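Local coordinates for NAD-dependent dehydrogenase (Rhizobium meliloti, PDB 4Z0P), which probably reduces glyoxylate and hydroxypyruvate with NADPH as the hydride donor, as a member of the D-isomer specific 2-hydroxyacid dehydrogenase family, at residues W106-M109 with Q110-H114; G186-A189 with F190-R193; N212-L215 with F216-S220; E241-I244 with L245-L248. All blocks are in the same frame, centred on the assembly; numbering follows the deposited sequence.

Contact 1: W106-M109 with Q110-H114; sequences WVMM and QCLLH
One face of the Trp-106 indole is covered by the side chain of Gln-110, one turn further along helix 97-115, while Val-107 CG2 sits at the edge of the ring, in its plane. Gln-110 CG stands almost centrally over the six-membered ring, a CH-pi contact 3.5 Å from the centroid, and its NE2 lies above the same face nearer the rim, with the amide plane turned 32° from the ring. A bend at chi2 (-42°) folds the glutamine back on its own helix, so that NE2 donates to Trp-106 O (3.3 Å). That carbonyl also takes the helical bond from Gln-110 N (3.0 Å), the two donors arriving from opposite faces of its plane. Gln-110 OE1 is bound by Ser-257, and Trp-106 NE1 by Thr-281. Met-108 CG meets Leu-112 CD1 at 3.9 Å; Met-108 also packs on Leu-112 of the second subunit, and Leu-112 on Met-108 of that subunit. With an alanine here instead of Trp-106, Gln-110 CG would probably lose the ring it lies on and Thr-281 its N-H partner. Bonded at both ends, the buried glutamine amide is fixed in rotation, and with it the bed of the indole, which packs on the NADPH-binding Ala-233 and Asp-259.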
loop_
_atom_site.group_PDB
_atom_site.type_symbol
_atom_site.label_atom_id
_atom_site.label_comp_id
_atom_site.label_asym_id
_atom_site.label_seq_id
_atom_site.Cartn_x
_atom_site.Cartn_y
_atom_site.Cartn_z
ATOM N N TRP A 106 -3.984 4.702 4.366
ATOM C CA TRP A 106 -5.165 4.445 3.552
ATOM C C TRP A 106 -4.956 4.952 2.114
ATOM O O TRP A 106 -5.301 4.261 1.152
ATOM C CB TRP A 106 -6.409 5.087 4.196
ATOM C CG TRP A 106 -7.706 4.800 3.456
ATOM C CD1 TRP A 106 -8.600 3.809 3.721
ATOM C CD2 TRP A 106 -8.245 5.537 2.342
ATOM N NE1 TRP A 106 -9.673 3.885 2.846
ATOM C CE2 TRP A 106 -9.470 4.928 1.984
ATOM C CE3 TRP A 106 -7.825 6.656 1.631
ATOM C CZ2 TRP A 106 -10.274 5.411 0.924
ATOM C CZ3 TRP A 106 -8.613 7.147 0.593
ATOM C CH2 TRP A 106 -9.836 6.514 0.256
ATOM N N VAL A 107 -4.384 6.142 1.968
ATOM C CA VAL A 107 -4.134 6.714 0.641
ATOM C C VAL A 107 -3.152 5.827 -0.138
ATOM O O VAL A 107 -3.384 5.501 -1.293
ATOM C CB VAL A 107 -3.629 8.174 0.724
ATOM C CG1 VAL A 107 -3.221 8.702 -0.645
ATOM C CG2 VAL A 107 -4.705 9.071 1.324
ATOM N N MET A 108 -2.071 5.433 0.513
ATOM C CA MET A 108 -1.090 4.543 -0.117
ATOM C C MET A 108 -1.757 3.247 -0.532
ATOM O O MET A 108 -1.520 2.755 -1.647
ATOM C CB MET A 108 0.044 4.245 0.865
ATOM C CG MET A 108 1.138 3.312 0.321
ATOM S SD MET A 108 2.048 4.016 -1.083
ATOM C CE MET A 108 2.877 5.361 -0.228
ATOM N N MET A 109 -2.592 2.681 0.342
ATOM C CA MET A 109 -3.267 1.422 -0.007
ATOM C C MET A 109 -4.116 1.583 -1.264
ATOM O O MET A 109 -4.083 0.724 -2.149
ATOM C CB MET A 109 -4.115 0.905 1.137
ATOM C CG MET A 109 -4.677 -0.468 0.851
ATOM S SD MET A 109 -5.476 -1.189 2.315
ATOM C CE MET A 109 -6.832 -0.120 2.423
ATOM N N GLN A 110 -4.879 2.676 -1.349
ATOM C CA GLN A 110 -5.735 2.845 -2.530
ATOM C C GLN A 110 -4.898 3.016 -3.787
ATOM O O GLN A 110 -5.212 2.455 -4.838
ATOM C CB GLN A 110 -6.642 4.062 -2.418
ATOM C CG GLN A 110 -7.494 4.131 -1.172
ATOM C CD GLN A 110 -8.112 2.820 -0.779
ATOM O OE1 GLN A 110 -8.734 2.130 -1.596
ATOM N NE2 GLN A 110 -7.946 2.451 0.491
ATOM N N CYS A 111 -3.857 3.841 -3.709
ATOM C CA CYS A 111 -3.027 4.049 -4.906
ATOM C C CYS A 111 -2.384 2.718 -5.361
ATOM O O CYS A 111 -2.272 2.470 -6.559
ATOM C CB CYS A 111 -1.968 5.126 -4.673
ATOM S SG CYS A 111 -2.730 6.781 -4.509
ATOM N N LEU A 112 -1.949 1.876 -4.421
ATOM C CA LEU A 112 -1.395 0.579 -4.782
ATOM C C LEU A 112 -2.435 -0.393 -5.314
ATOM O O LEU A 112 -2.168 -1.096 -6.325
ATOM C CB LEU A 112 -0.607 -0.025 -3.627
ATOM C CG LEU A 112 0.669 0.718 -3.246
ATOM C CD1 LEU A 112 1.254 0.162 -1.950
ATOM C CD2 LEU A 112 1.706 0.723 -4.360
ATOM N N LEU A 113 -3.612 -0.422 -4.699
ATOM C CA LEU A 113 -4.702 -1.299 -5.176
ATOM C C LEU A 113 -5.045 -0.981 -6.624
ATOM O O LEU A 113 -5.227 -1.887 -7.440
ATOM C CB LEU A 113 -5.944 -1.142 -4.304
ATOM C CG LEU A 113 -5.959 -1.805 -2.915
ATOM C CD1 LEU A 113 -7.186 -1.305 -2.164
ATOM C CD2 LEU A 113 -6.026 -3.302 -3.093
ATOM N N HIS A 114 -5.146 0.304 -6.953
ATOM C CA HIS A 114 -5.433 0.698 -8.336
ATOM C C HIS A 114 -4.243 0.472 -9.277
ATOM O O HIS A 114 -4.402 -0.106 -10.356
ATOM C CB HIS A 114 -5.951 2.126 -8.377
ATOM C CG HIS A 114 -7.308 2.256 -7.769
ATOM N ND1 HIS A 114 -8.461 1.789 -8.369
ATOM C CD2 HIS A 114 -7.695 2.806 -6.602
ATOM C CE1 HIS A 114 -9.496 2.049 -7.593
ATOM N NE2 HIS A 114 -9.058 2.667 -6.515
#

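Contact 2: G186-A189 with F190-R193; sequences GLDA and FLGR
Leu-187 O receives the shortest bond here, from Leu-191 N at 2.8 Å, in the first turn of helix 187-193, which lies against the parallel sheet of the Rossmann-type nucleotide-binding domain. The helix begins at Gly-186, the N-cap residue, whose carbonyl accepts from Phe-190 N (3.0 Å). Leu-187 and Leu-191 form the apolar side of this turn. The CG of Leu-187 is anti to its N (chi1 -179°), which brings its branch alongside the next turn, where CG lies 3.8 Å from Leu-191 CD1 and CD1 touches both CG and CD1 of that leucine. Phe-190 contributes less across the turn: Leu-187 O lies at the edge of its ring, in plane, and Leu-187 CD1 is 4.2 Å from Phe-190 CD1. The ring itself packs on Trp-169, Ile-167 and Met-146 of the sheet. Leu-191 also packs on Leu-219, so an alanine at this position would probably open a gap between Leu-187 and the loop that carries Leu-219. The bond from Arg-193 N to Ala-189 O is weak. Arg-193 NH1 reaches strand 180-182, with a salt bridge to Glu-180 and a hydrogen bond to Tyr-182 OH, while the arginine CG remains 3.5 Å from Ala-189 O.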
loop_
_atom_site.group_PDB
_atom_site.type_symbol
_atom_site.label_atom_id
_atom_site.label_comp_id
_atom_site.label_asym_id
_atom_site.label_seq_id
_atom_site.Cartn_x
_atom_site.Cartn_y
_atom_site.Cartn_z
ATOM N N GLY A 186 -4.504 27.195 -11.105
ATOM C CA GLY A 186 -3.866 26.068 -11.793
ATOM C C GLY A 186 -4.657 24.783 -11.813
ATOM O O GLY A 186 -4.129 23.759 -12.252
ATOM N N LEU A 187 -5.903 24.796 -11.349
ATOM C CA LEU A 187 -6.685 23.543 -11.241
ATOM C C LEU A 187 -6.726 22.745 -12.543
ATOM O O LEU A 187 -6.438 21.531 -12.550
ATOM C CB LEU A 187 -8.118 23.853 -10.786
ATOM C CG LEU A 187 -9.034 22.619 -10.619
ATOM C CD1 LEU A 187 -8.534 21.588 -9.618
ATOM C CD2 LEU A 187 -10.411 23.093 -10.211
ATOM N N ASP A 188 -7.086 23.414 -13.644
ATOM C CA ASP A 188 -7.221 22.691 -14.916
ATOM C C ASP A 188 -5.921 22.060 -15.414
ATOM O O ASP A 188 -5.929 20.918 -15.922
ATOM C CB ASP A 188 -7.903 23.571 -15.971
ATOM C CG ASP A 188 -9.422 23.688 -15.742
ATOM O OD1 ASP A 188 -9.968 23.166 -14.734
ATOM O OD2 ASP A 188 -10.082 24.305 -16.586
ATOM N N ALA A 189 -4.803 22.765 -15.254
ATOM C CA ALA A 189 -3.502 22.220 -15.647
ATOM C C ALA A 189 -3.155 21.006 -14.779
ATOM O O ALA A 189 -2.669 19.979 -15.273
ATOM C CB ALA A 189 -2.434 23.293 -15.532
ATOM N N PHE A 190 -3.411 21.142 -13.479
ATOM C CA PHE A 190 -3.241 20.055 -12.518
ATOM C C PHE A 190 -4.088 18.827 -12.873
ATOM O O PHE A 190 -3.563 17.720 -12.929
ATOM C CB PHE A 190 -3.508 20.582 -11.093
ATOM C CG PHE A 190 -3.859 19.525 -10.079
ATOM C CD1 PHE A 190 -5.172 19.139 -9.903
ATOM C CD2 PHE A 190 -2.892 18.974 -9.245
ATOM C CE1 PHE A 190 -5.503 18.166 -8.962
ATOM C CE2 PHE A 190 -3.232 18.023 -8.286
ATOM C CZ PHE A 190 -4.537 17.615 -8.153
ATOM N N LEU A 191 -5.373 19.022 -13.147
ATOM C CA LEU A 191 -6.263 17.896 -13.490
ATOM C C LEU A 191 -5.794 17.173 -14.743
ATOM O O LEU A 191 -5.776 15.943 -14.775
ATOM C CB LEU A 191 -7.700 18.383 -13.686
ATOM C CG LEU A 191 -8.394 18.919 -12.437
ATOM C CD1 LEU A 191 -9.681 19.633 -12.821
ATOM C CD2 LEU A 191 -8.686 17.808 -11.428
ATOM N N GLY A 192 -5.387 17.927 -15.767
ATOM C CA GLY A 192 -4.974 17.335 -17.029
ATOM C C GLY A 192 -3.738 16.457 -16.946
ATOM O O GLY A 192 -3.517 15.625 -17.820
ATOM N N ARG A 193 -2.943 16.628 -15.890
ATOM C CA ARG A 193 -1.776 15.783 -15.618
ATOM C C ARG A 193 -2.067 14.592 -14.698
ATOM O O ARG A 193 -1.217 13.715 -14.567
ATOM C CB ARG A 193 -0.694 16.600 -14.925
ATOM C CG ARG A 193 -0.064 17.656 -15.796
ATOM C CD ARG A 193 1.021 18.371 -15.010
ATOM N NE ARG A 193 2.118 17.475 -14.656
ATOM C CZ ARG A 193 3.141 17.793 -13.863
ATOM N NH1 ARG A 193 3.219 18.987 -13.289
ATOM N NH2 ARG A 193 4.095 16.908 -13.628
#

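Contact 3: N212-L215 with F216-S220; sequences NAAL and FAKLS
Backbone hydrogen bonds define the short helix 213-216 and its exit: Phe-216 N donates to Asn-212 O and Ala-217 N to Ala-213 O. The next bond, from Lys-218 N to Leu-215 O (3.0 Å), spans three residues, as the chain passes into a type I beta turn from Phe-216 to Leu-219. At the start Asn-212 is the N-cap, its OD1 accepting from Leu-215 N at 3.1 Å, close to the axis of the amide C=O. Phe-216 has its CG beside its own backbone N (chi1 -57°), which swings the ring back over the start of the helix, so that Asn-212 O lies 3.2 Å above one face, offset to the rim. Leu-215 CD2 approaches the same ring obliquely, 3.9 Å from Phe-216 CD1. Phe-216 also packs on Phe-230 and on Ile-244 and Cys-247 of helix 241-250, and Leu-215 and Leu-219 on Leu-191 of helix 187-193. A water donates to Ala-214 O (2.8 Å) and accepts from Lys-218 NZ (3.2 Å), the lysine chain running extended past that carbonyl, with only its last bond bent (chi4 91°). The cap thus satisfies a helix-start amide, and the nearby carbonyls would probably favour the water-held ammonium.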
loop_
_atom_site.group_PDB
_atom_site.type_symbol
_atom_site.label_atom_id
_atom_site.label_comp_id
_atom_site.label_asym_id
_atom_site.label_seq_id
_atom_site.Cartn_x
_atom_site.Cartn_y
_atom_site.Cartn_z
ATOM N N ASN A 212 -17.177 16.552 -9.535
ATOM C CA ASN A 212 -18.341 16.344 -10.411
ATOM C C ASN A 212 -17.892 15.914 -11.815
ATOM O O ASN A 212 -16.694 15.777 -12.083
ATOM C CB ASN A 212 -19.201 17.609 -10.472
ATOM C CG ASN A 212 -18.428 18.802 -10.942
ATOM O OD1 ASN A 212 -17.588 18.695 -11.821
ATOM N ND2 ASN A 212 -18.671 19.941 -10.324
ATOM N N ALA A 213 -18.860 15.615 -12.680
ATOM C CA ALA A 213 -18.559 15.043 -13.989
ATOM C C ALA A 213 -17.641 15.935 -14.814
ATOM O O ALA A 213 -16.741 15.430 -15.482
ATOM C CB ALA A 213 -19.838 14.740 -14.763
ATOM N N ALA A 214 -17.852 17.249 -14.757
ATOM C CA ALA A 214 -16.977 18.176 -15.489
ATOM C C ALA A 214 -15.526 18.065 -15.038
ATOM O O ALA A 214 -14.622 18.123 -15.859
ATOM C CB ALA A 214 -17.449 19.613 -15.357
ATOM N N LEU A 215 -15.317 17.910 -13.737
ATOM C CA LEU A 215 -13.960 17.738 -13.199
ATOM C C LEU A 215 -13.348 16.420 -13.607
ATOM O O LEU A 215 -12.193 16.383 -14.045
ATOM C CB LEU A 215 -13.974 17.903 -11.680
ATOM C CG LEU A 215 -12.590 17.790 -11.017
ATOM C CD1 LEU A 215 -12.420 18.751 -9.859
ATOM C CD2 LEU A 215 -12.330 16.378 -10.556
ATOM N N PHE A 216 -14.111 15.320 -13.497
ATOM C CA PHE A 216 -13.594 13.997 -13.891
ATOM C C PHE A 216 -13.208 13.954 -15.383
ATOM O O PHE A 216 -12.210 13.308 -15.741
ATOM C CB PHE A 216 -14.607 12.889 -13.591
ATOM C CG PHE A 216 -15.035 12.804 -12.127
ATOM C CD1 PHE A 216 -14.112 12.960 -11.087
ATOM C CD2 PHE A 216 -16.362 12.585 -11.797
ATOM C CE1 PHE A 216 -14.508 12.890 -9.758
ATOM C CE2 PHE A 216 -16.767 12.515 -10.470
ATOM C CZ PHE A 216 -15.850 12.690 -9.453
ATOM N N ALA A 217 -13.975 14.657 -16.220
ATOM C CA ALA A 217 -13.678 14.783 -17.655
ATOM C C ALA A 217 -12.369 15.518 -17.992
ATOM O O ALA A 217 -11.870 15.387 -19.104
ATOM C CB ALA A 217 -14.841 15.438 -18.372
ATOM N N LYS A 218 -11.841 16.293 -17.043
ATOM C CA LYS A 218 -10.576 17.000 -17.219
ATOM C C LYS A 218 -9.358 16.211 -16.759
ATOM O O LYS A 218 -8.234 16.604 -17.055
ATOM C CB LYS A 218 -10.619 18.358 -16.517
ATOM C CG LYS A 218 -11.592 19.331 -17.162
ATOM C CD LYS A 218 -11.570 20.639 -16.372
ATOM C CE LYS A 218 -12.561 21.664 -16.910
ATOM N NZ LYS A 218 -13.873 21.550 -16.225
ATOM N N LEU A 219 -9.569 15.086 -16.080
ATOM C CA LEU A 219 -8.458 14.226 -15.650
ATOM C C LEU A 219 -7.764 13.589 -16.837
ATOM O O LEU A 219 -8.337 13.459 -17.918
ATOM C CB LEU A 219 -8.964 13.175 -14.665
ATOM C CG LEU A 219 -9.427 13.734 -13.313
ATOM C CD1 LEU A 219 -10.131 12.667 -12.461
ATOM C CD2 LEU A 219 -8.243 14.283 -12.529
ATOM N N SER A 220 -6.505 13.229 -16.645
ATOM C CA SER A 220 -5.727 12.643 -17.721
ATOM C C SER A 220 -6.273 11.314 -18.221
ATOM O O SER A 220 -6.654 10.442 -17.425
ATOM C CB SER A 220 -4.277 12.432 -17.284
ATOM O OG SER A 220 -3.517 12.055 -18.427
HETATM O O HOH W 1 -15.016 19.350 -18.309
#

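Contact 4: E241-I244 with L245-L248; sequences EADI and LECL
Leu-245 N donates to Glu-241 O (3.0 Å), nearly straight at 172°, and the leucine CG stands 3.4 Å from that same oxygen. The carboxylate of Glu-241 turns the other way, to Glu-262 N and Gln-239. Next, Glu-246 N bonds to Ala-242 O, and the extended side chain brings Glu-246 OE2 to 4.5 Å from Asp-243 OD1. These like charges would probably repel one another mildly; the other oxygen of the aspartate, OD2, accepts from Ala-213 N, a neighbouring helix start. At Cys-247 the backbone N bonds to Asp-243 O at 2.9 Å, and with SG beside its own N (chi1 -71°) the thiol lies back along the preceding turn. Leu-248 closes the series, its N bonded to Ile-244 O and its CD1 3.7 Å from Ile-244 CG2. The two residues lie side by side and point the same way, giving an apolar strip one turn long. Helix 241-250 is the crossover of a beta-alpha-beta unit, joining strands 229-232 and 255-258 of the parallel sheet. Ile-244 and Cys-247 rest on Phe-216 of helix 213-216, whereas Leu-245 faces Phe-272 and Met-275 in loops, and Glu-241 packs on Phe-261.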
loop_
_atom_site.group_PDB
_atom_site.type_symbol
_atom_site.label_atom_id
_atom_site.label_comp_id
_atom_site.label_asym_id
_atom_site.label_seq_id
_atom_site.Cartn_x
_atom_site.Cartn_y
_atom_site.Cartn_z
ATOM N N GLU A 241 -22.241 12.130 -6.206
ATOM C CA GLU A 241 -22.275 10.681 -6.428
ATOM C C GLU A 241 -23.010 10.260 -7.687
ATOM O O GLU A 241 -22.617 9.296 -8.323
ATOM C CB GLU A 241 -22.839 9.956 -5.202
ATOM C CG GLU A 241 -21.790 9.965 -4.094
ATOM C CD GLU A 241 -22.299 9.597 -2.718
ATOM O OE1 GLU A 241 -23.406 9.062 -2.588
ATOM O OE2 GLU A 241 -21.546 9.846 -1.768
ATOM N N ALA A 242 -24.045 10.995 -8.078
ATOM C CA ALA A 242 -24.710 10.701 -9.343
ATOM C C ALA A 242 -23.703 10.745 -10.509
ATOM O O ALA A 242 -23.776 9.934 -11.437
ATOM C CB ALA A 242 -25.859 11.675 -9.591
ATOM N N ASP A 243 -22.784 11.708 -10.462
ATOM C CA ASP A 243 -21.772 11.886 -11.507
ATOM C C ASP A 243 -20.689 10.821 -11.429
ATOM O O ASP A 243 -20.224 10.339 -12.452
ATOM C CB ASP A 243 -21.114 13.259 -11.403
ATOM C CG ASP A 243 -22.036 14.402 -11.743
ATOM O OD1 ASP A 243 -23.219 14.203 -12.094
ATOM O OD2 ASP A 243 -21.541 15.551 -11.715
ATOM N N ILE A 244 -20.278 10.456 -10.222
ATOM C CA ILE A 244 -19.305 9.377 -10.047
ATOM C C ILE A 244 -19.850 8.110 -10.708
ATOM O O ILE A 244 -19.163 7.450 -11.495
ATOM C CB ILE A 244 -18.983 9.095 -8.556
ATOM C CG1 ILE A 244 -18.265 10.289 -7.892
ATOM C CG2 ILE A 244 -18.086 7.873 -8.447
ATOM C CD1 ILE A 244 -18.121 10.140 -6.380
ATOM N N LEU A 245 -21.099 7.784 -10.393
ATOM C CA LEU A 245 -21.731 6.581 -10.957
ATOM C C LEU A 245 -21.842 6.633 -12.494
ATOM O O LEU A 245 -21.519 5.639 -13.163
ATOM C CB LEU A 245 -23.098 6.342 -10.328
ATOM C CG LEU A 245 -23.068 5.930 -8.855
ATOM C CD1 LEU A 245 -24.424 6.103 -8.196
ATOM C CD2 LEU A 245 -22.598 4.496 -8.731
ATOM N N GLU A 246 -22.308 7.763 -13.036
ATOM C CA GLU A 246 -22.383 7.961 -14.491
ATOM C C GLU A 246 -21.027 7.765 -15.152
ATOM O O GLU A 246 -20.922 7.110 -16.189
ATOM C CB GLU A 246 -22.865 9.375 -14.837
ATOM C CG GLU A 246 -24.355 9.580 -14.703
ATOM C CD GLU A 246 -24.852 10.690 -15.604
ATOM O OE1 GLU A 246 -25.933 10.509 -16.201
ATOM O OE2 GLU A 246 -24.154 11.729 -15.712
ATOM N N CYS A 247 -19.995 8.330 -14.526
ATOM C CA CYS A 247 -18.651 8.263 -15.076
ATOM C C CYS A 247 -18.023 6.886 -14.957
ATOM O O CYS A 247 -17.258 6.498 -15.833
ATOM C CB CYS A 247 -17.752 9.302 -14.433
ATOM S SG CYS A 247 -18.161 10.987 -14.950
ATOM N N LEU A 248 -18.314 6.150 -13.886
ATOM C CA LEU A 248 -17.890 4.760 -13.809
ATOM C C LEU A 248 -18.578 3.900 -14.863
ATOM O O LEU A 248 -17.948 3.041 -15.512
ATOM C CB LEU A 248 -18.147 4.195 -12.402
ATOM C CG LEU A 248 -17.251 4.763 -11.299
ATOM C CD1 LEU A 248 -17.854 4.510 -9.923
ATOM C CD2 LEU A 248 -15.825 4.202 -11.395
#

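Overall arrangement
From the N terminus the four contacts run in series, each confined to one continuous piece of chain, so none nests in or crosses another and none closes a long loop. Contact 1 comes first, within helix 97-115, against the seven-stranded parallel sheet and at the subunit interface; it touches none of the others, with nearest atoms about 8 Å from contact 4. Contact 2 follows on helix 187-193, then contact 3 around helix 213-216 and contact 4 on helix 241-250. Contact 3 lies between its neighbours: Leu-219 CD2 meets Leu-191 CD2 at 3.7 Å, and Phe-216 CE2 meets Ile-244 CG1 at the same distance. Contacts 2 to 4 thereby join three successive helices of the Rossmann-type domain.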